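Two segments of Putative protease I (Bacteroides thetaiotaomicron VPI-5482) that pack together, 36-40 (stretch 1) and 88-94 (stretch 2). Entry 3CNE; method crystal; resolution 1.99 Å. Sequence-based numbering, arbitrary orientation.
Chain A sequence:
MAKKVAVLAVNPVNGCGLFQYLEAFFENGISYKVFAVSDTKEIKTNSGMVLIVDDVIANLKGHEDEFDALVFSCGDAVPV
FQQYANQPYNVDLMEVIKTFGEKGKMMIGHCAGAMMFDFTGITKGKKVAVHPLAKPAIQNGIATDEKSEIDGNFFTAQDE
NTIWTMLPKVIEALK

Stretch 1 (36-40) AVSDT
Stretch 2 88-94: PYNVDLM

The most unusual feature of this contact is that a tyrosine ring lies flat against a stretch of backbone. The CA of Ser38 sits 3.6 Å from the centroid of the Tyr89 ring and only 12° off the ring normal, so its CH group meets the face of the aromatic system in a CH-pi interaction. The example illustrates a general principle, that side chains can pack against main chain as well as against each other: here, an irregular segment packs on a helix with no direct hydrogen bond between them; an aromatic side chain covers its main chain and aliphatic groups close the flank.

The two segments belong to one chain and are separated by at least 50 positions wherever they touch. Residues 88-94 are helical, and the helix continues beyond them; Asp92 N donates to Pro88 O and Leu93 N to Tyr89 O, both at 2.9 Å, while the bond from Met94 N to Asn90 O is weak at 3.4 Å. Residues 36-40 form no regular helix or strand as a unit. Val37 has phi/psi of -85/75, Ser38 is almost fully extended at -166/178, and Asp39 turns to -85/-18. A weak bond of 3.0 Å joins Ser38 N to Ala36 O.

The register is set by Ser38 and Tyr89, whose CA atoms are 5.6 Å apart. This close approach is possible because the CA-to-CB bond of Ser38 points away from the helix, leaving its CA and carbonyl carbon bare to the ring, whereas that of Tyr89 points toward the loop. With chi1 at 40° (p) and chi2 at 86°, the ring spans three consecutive residues. Its CD1 lies 3.4 Å from Val37 O, and its CD2 lies 3.3 Å from Ser38 C and 3.4 Å from Asp39 N. The last residue adds a side-chain contact, Asp39 CB to Tyr89 CE2 at 4.0 Å, with Asp39 in the p rotamer.

Val37 supplies the apolar flank. Its CA-to-CB bond points sideways, and in the t rotamer (chi1 -177°) both methyls of Val37 lie near Leu93, with CG2 4.1 Å from Leu93 CD1 and CG1 4.3 Å from Leu93 CD2; CG1 is also 4.1 Å from Tyr89 CD1 and 3.9 Å from Asn90 OD1. Tyr89 and Leu93 are four residues apart, about one helical turn, which lets a single valine touch both. The CA-to-CB bond of Leu93 points toward the loop, with chi1 -174° (t) and chi2 57° (p); Asn90 starts sideways, but with chi1 at -72° (m) its end comes nearer.

Polar atoms communicate through solvent. One water lies 2.8 Å from Ser38 OG and 3.1 Å from Tyr89 OH, hydrogen-bonded to both. Although the CA-to-CB bond of Ser38 points away from the helix, its OG (chi1 -170°, t) is linked through this water to Tyr89 OH. The whole contact buries 252 Å², counting both sides, with Tyr89 and Val37 contributing the largest shares.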

# COMPACT_ATOMS: atom_id res chain seq x y z
N ALA A 36 -2.93 16.01 -0.41
CA ALA A 36 -3.04 15.74 -1.84
C ALA A 36 -2.31 16.79 -2.66
O ALA A 36 -2.53 17.98 -2.49
CB ALA A 36 -4.52 15.66 -2.27
N VAL A 37 -1.46 16.35 -3.58
CA VAL A 37 -0.91 17.25 -4.57
C VAL A 37 -1.94 17.30 -5.70
O VAL A 37 -1.75 16.72 -6.78
CB VAL A 37 0.43 16.78 -5.11
CG1 VAL A 37 0.98 17.81 -6.11
CG2 VAL A 37 1.42 16.63 -3.93
N SER A 38 -3.01 18.03 -5.43
CA SER A 38 -4.17 18.02 -6.28
C SER A 38 -5.04 19.20 -5.89
O SER A 38 -4.71 19.94 -4.96
CB SER A 38 -4.94 16.68 -6.16
OG SER A 38 -5.93 16.59 -7.17
N ASP A 39 -6.15 19.38 -6.61
CA ASP A 39 -7.07 20.48 -6.33
C ASP A 39 -8.08 20.14 -5.24
O ASP A 39 -8.74 21.04 -4.68
CB ASP A 39 -7.78 20.90 -7.64
CG ASP A 39 -8.55 19.77 -8.28
OD1 ASP A 39 -7.99 18.66 -8.45
OD2 ASP A 39 -9.74 19.98 -8.63
N THR A 40 -8.25 18.84 -4.96
CA THR A 40 -9.10 18.35 -3.87
C THR A 40 -8.42 17.21 -3.10
O THR A 40 -7.47 16.59 -3.59
CB THR A 40 -10.49 17.80 -4.37
OG1 THR A 40 -10.33 16.47 -4.87
CG2 THR A 40 -11.10 18.68 -5.48
N PRO A 88 -1.92 24.66 -10.39
CA PRO A 88 -1.35 25.40 -9.25
C PRO A 88 -0.73 24.51 -8.19
O PRO A 88 0.24 24.90 -7.53
CB PRO A 88 -2.56 26.14 -8.68
CG PRO A 88 -3.47 26.33 -9.93
CD PRO A 88 -3.33 25.01 -10.61
N TYR A 89 -1.24 23.29 -8.05
CA TYR A 89 -0.71 22.42 -7.01
C TYR A 89 0.69 21.92 -7.32
O TYR A 89 1.42 21.53 -6.39
CB TYR A 89 -1.64 21.25 -6.69
CG TYR A 89 -2.31 20.62 -7.89
CD1 TYR A 89 -1.66 19.62 -8.62
CD2 TYR A 89 -3.60 21.00 -8.26
CE1 TYR A 89 -2.27 19.00 -9.70
CE2 TYR A 89 -4.25 20.38 -9.35
CZ TYR A 89 -3.55 19.39 -10.07
OH TYR A 89 -4.13 18.74 -11.13
N ASN A 90 1.05 21.91 -8.60
CA ASN A 90 2.40 21.53 -8.99
C ASN A 90 3.40 22.64 -8.73
O ASN A 90 4.55 22.38 -8.43
CB ASN A 90 2.44 21.12 -10.45
CG ASN A 90 1.76 19.79 -10.67
OD1 ASN A 90 1.67 18.99 -9.74
ND2 ASN A 90 1.24 19.57 -11.85
N VAL A 91 2.92 23.87 -8.83
CA VAL A 91 3.73 25.04 -8.46
C VAL A 91 3.88 25.05 -6.94
O VAL A 91 4.99 25.23 -6.42
CB VAL A 91 3.10 26.35 -8.99
CG1 VAL A 91 3.81 27.58 -8.40
CG2 VAL A 91 3.08 26.39 -10.55
N ASP A 92 2.78 24.83 -6.23
CA ASP A 92 2.83 24.68 -4.78
C ASP A 92 3.78 23.58 -4.34
O ASP A 92 4.53 23.77 -3.40
CB ASP A 92 1.45 24.44 -4.19
CG ASP A 92 0.51 25.62 -4.38
OD1 ASP A 92 0.99 26.75 -4.67
OD2 ASP A 92 -0.72 25.40 -4.26
N LEU A 93 3.76 22.43 -5.01
CA LEU A 93 4.70 21.34 -4.71
C LEU A 93 6.17 21.80 -4.63
O LEU A 93 6.88 21.48 -3.69
CB LEU A 93 4.58 20.22 -5.75
CG LEU A 93 5.42 18.97 -5.45
CD1 LEU A 93 5.08 18.39 -4.08
CD2 LEU A 93 5.22 17.91 -6.52
N MSE A 94 6.61 22.51 -5.67
CA MSE A 94 7.97 23.04 -5.76
C MSE A 94 8.26 23.99 -4.62
O MSE A 94 9.32 23.91 -3.99
CB MSE A 94 8.18 23.77 -7.09
CG MSE A 94 8.12 22.85 -8.31
SE MSE A 94 9.65 21.62 -8.39
CE MSE A 94 8.98 20.09 -7.36
O HOH W 1 -4.71 16.14 -9.64